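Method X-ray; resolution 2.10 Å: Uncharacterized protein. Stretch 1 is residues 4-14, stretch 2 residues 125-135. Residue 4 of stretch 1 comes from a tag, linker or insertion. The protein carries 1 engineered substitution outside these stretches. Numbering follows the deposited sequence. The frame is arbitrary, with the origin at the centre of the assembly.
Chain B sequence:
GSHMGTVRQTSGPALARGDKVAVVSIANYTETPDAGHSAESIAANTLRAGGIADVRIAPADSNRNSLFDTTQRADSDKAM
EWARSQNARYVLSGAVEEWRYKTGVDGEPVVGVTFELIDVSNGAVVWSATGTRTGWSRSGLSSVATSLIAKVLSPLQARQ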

# COMPACT_ATOMS: atom_id res chain seq x y z
N MSE B 4 2.29 5.41 36.65
CA MSE B 4 3.58 6.01 36.99
C MSE B 4 4.73 5.09 36.60
O MSE B 4 4.96 4.84 35.42
CB MSE B 4 3.65 6.34 38.49
N GLY B 5 5.45 4.58 37.59
CA GLY B 5 6.60 3.74 37.34
C GLY B 5 7.33 3.41 38.62
O GLY B 5 6.71 3.36 39.68
N THR B 6 8.64 3.19 38.55
CA THR B 6 9.45 2.85 39.72
C THR B 6 10.82 3.50 39.61
O THR B 6 11.35 3.67 38.52
CB THR B 6 9.66 1.34 39.86
OG1 THR B 6 10.15 0.82 38.61
CG2 THR B 6 8.36 0.64 40.24
N VAL B 7 11.39 3.83 40.77
CA VAL B 7 12.78 4.24 40.89
C VAL B 7 13.44 3.36 41.95
O VAL B 7 12.86 3.15 43.02
CB VAL B 7 12.91 5.73 41.27
CG1 VAL B 7 14.36 6.08 41.57
CG2 VAL B 7 12.37 6.60 40.16
N ARG B 8 14.63 2.85 41.65
CA ARG B 8 15.44 2.11 42.61
C ARG B 8 16.86 2.65 42.54
O ARG B 8 17.48 2.62 41.48
CB ARG B 8 15.40 0.61 42.31
CG ARG B 8 13.99 0.01 42.31
CD ARG B 8 13.94 -1.36 41.63
NE ARG B 8 14.87 -2.29 42.26
CZ ARG B 8 14.55 -3.14 43.23
NH1 ARG B 8 13.30 -3.18 43.69
NH2 ARG B 8 15.48 -3.94 43.74
N GLN B 9 17.36 3.14 43.68
CA GLN B 9 18.70 3.71 43.79
C GLN B 9 19.46 3.02 44.91
O GLN B 9 18.96 2.94 46.04
CB GLN B 9 18.65 5.21 44.09
CG GLN B 9 17.85 6.04 43.11
CD GLN B 9 16.97 7.04 43.80
OE1 GLN B 9 16.65 6.89 44.99
NE2 GLN B 9 16.58 8.10 43.08
N THR B 10 20.68 2.56 44.61
CA THR B 10 21.59 2.11 45.66
C THR B 10 21.99 3.29 46.55
O THR B 10 21.58 4.44 46.35
CB THR B 10 22.83 1.47 45.05
OG1 THR B 10 23.63 2.48 44.42
CG2 THR B 10 22.43 0.43 44.01
N SER B 11 22.83 3.01 47.54
CA SER B 11 23.46 4.10 48.27
C SER B 11 24.69 4.57 47.50
O SER B 11 25.20 3.89 46.61
CB SER B 11 23.85 3.66 49.67
OG SER B 11 24.95 2.78 49.62
N GLY B 12 25.17 5.76 47.87
CA GLY B 12 26.30 6.34 47.18
C GLY B 12 26.95 7.46 47.97
O GLY B 12 26.40 7.95 48.96
N PRO B 13 28.12 7.91 47.52
CA PRO B 13 28.83 8.96 48.25
C PRO B 13 28.10 10.28 48.14
O PRO B 13 27.31 10.52 47.22
CB PRO B 13 30.19 9.02 47.54
CG PRO B 13 29.88 8.64 46.13
CD PRO B 13 28.74 7.62 46.21
N ALA B 14 28.34 11.15 49.11
CA ALA B 14 27.83 12.51 49.04
C ALA B 14 28.68 13.28 48.05
O ALA B 14 29.90 13.39 48.22
CB ALA B 14 27.85 13.16 50.42
N VAL B 125 32.08 1.04 40.32
CA VAL B 125 30.73 1.60 40.36
C VAL B 125 30.40 1.91 41.82
O VAL B 125 30.29 1.01 42.65
CB VAL B 125 29.70 0.63 39.76
CG1 VAL B 125 28.28 1.15 40.01
CG2 VAL B 125 29.95 0.45 38.27
N VAL B 126 30.25 3.20 42.13
CA VAL B 126 30.00 3.63 43.51
C VAL B 126 28.54 3.97 43.75
O VAL B 126 28.14 4.17 44.91
CB VAL B 126 30.90 4.82 43.91
CG1 VAL B 126 32.38 4.43 43.84
CG2 VAL B 126 30.60 6.04 43.05
N TRP B 127 27.72 4.00 42.70
CA TRP B 127 26.30 4.32 42.82
C TRP B 127 25.64 3.93 41.50
O TRP B 127 26.26 4.03 40.44
CB TRP B 127 26.09 5.81 43.11
CG TRP B 127 24.67 6.29 43.15
CD1 TRP B 127 23.88 6.43 44.26
CD2 TRP B 127 23.87 6.71 42.03
NE1 TRP B 127 22.65 6.91 43.90
CE2 TRP B 127 22.61 7.09 42.54
CE3 TRP B 127 24.11 6.81 40.65
CZ2 TRP B 127 21.58 7.55 41.71
CZ3 TRP B 127 23.08 7.26 39.83
CH2 TRP B 127 21.83 7.62 40.36
N SER B 128 24.39 3.48 41.59
CA SER B 128 23.65 3.15 40.38
C SER B 128 22.16 3.23 40.70
O SER B 128 21.76 3.21 41.87
CB SER B 128 24.03 1.76 39.85
OG SER B 128 23.80 0.75 40.82
N ALA B 129 21.36 3.30 39.64
CA ALA B 129 19.92 3.43 39.81
C ALA B 129 19.22 3.12 38.49
O ALA B 129 19.81 3.17 37.41
CB ALA B 129 19.53 4.83 40.30
N THR B 130 17.94 2.80 38.62
CA THR B 130 17.03 2.47 37.54
C THR B 130 15.72 3.21 37.76
O THR B 130 15.22 3.27 38.90
CB THR B 130 16.76 0.96 37.46
OG1 THR B 130 18.00 0.24 37.37
CG2 THR B 130 15.88 0.61 36.24
N GLY B 131 15.19 3.80 36.69
CA GLY B 131 13.93 4.51 36.79
C GLY B 131 13.06 4.25 35.57
O GLY B 131 13.59 4.14 34.46
N THR B 132 11.75 4.13 35.76
CA THR B 132 10.81 3.99 34.66
C THR B 132 9.62 4.89 34.93
O THR B 132 9.30 5.17 36.09
CB THR B 132 10.33 2.54 34.45
OG1 THR B 132 9.51 2.13 35.56
CG2 THR B 132 11.50 1.57 34.30
N ARG B 133 8.93 5.31 33.86
CA ARG B 133 7.73 6.12 34.05
C ARG B 133 6.83 6.02 32.82
O ARG B 133 7.30 5.90 31.69
CB ARG B 133 8.08 7.59 34.33
CG ARG B 133 6.86 8.44 34.66
CD ARG B 133 7.26 9.81 35.14
NE ARG B 133 7.97 9.74 36.41
CZ ARG B 133 8.39 10.80 37.09
NH1 ARG B 133 8.18 12.02 36.60
NH2 ARG B 133 9.03 10.66 38.24
N THR B 134 5.52 6.09 33.08
CA THR B 134 4.48 6.15 32.06
C THR B 134 3.67 7.42 32.27
O THR B 134 3.14 7.65 33.36
CB THR B 134 3.56 4.92 32.16
OG1 THR B 134 4.34 3.72 32.15
CG2 THR B 134 2.57 4.88 31.00
N GLY B 135 3.55 8.24 31.21
CA GLY B 135 2.70 9.42 31.25
C GLY B 135 1.26 9.08 30.89
O GLY B 135 0.91 7.92 30.68
O HOH W 1 0.74 7.10 35.66
O HOH W 2 20.79 6.95 46.58

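What holds the two backbones together? The two strands run antiparallel, their directions 166° apart. The firmest rungs join Arg-8 and Thr-130: Arg-8 N donates to Thr-130 O at 2.8 Å, and Thr-130 N returns a bond to Arg-8 O at 2.9 Å. Between such rungs the chains draw closer, bringing Val-7 CA to 3.3 Å from Thr-130 O in a CA-H...O contact.

Why does Thr-10 adopt its p rotamer? Its chi1 of 70° places OG1 where the backbone acceptor of a regular strand pair would otherwise be needed. Ser-128 N donates to Thr-10 OG1 at 3.1 Å, while Thr-10 N donates to Ser-128 O at 3.0 Å. The side chain thus extends the ladder one rung beyond the strand. The same rotamer leaves Thr-10 CG2 3.5 Å from Ser-128 OG, with Ser-128 also in p.

How do the other side chains settle on the sheet? Thr-6 and Thr-132, both p, share a face with Arg-8 and Thr-130. Thr-132 OG1 accepts from Thr-6 N at 3.3 Å, supplementing a weak bond from Thr-6 N to Thr-132 O at 3.2 Å. Arg-8 starts on this face with chi1 m, but its charged end leads away. On the other face, Gln-9 in m lays CG 3.5 Å from Ala-129 CB, an aliphatic contact beside the alanine methyl.

What happens around Trp-127? Its t rotamer, with chi2 at 96°, presents the ring edge to Gly-12, whose CA lies 3.8 Å from Trp-127 CD1. An ideal CB on Gly-12 would clash with CD1. Nearby, Pro-13 CD packs 4.0 Å from Val-126 CG2. A water accepts from Trp-127 NE1 at 3.3 Å and donates to Thr-10 O at 2.6 Å, linking indole to loop.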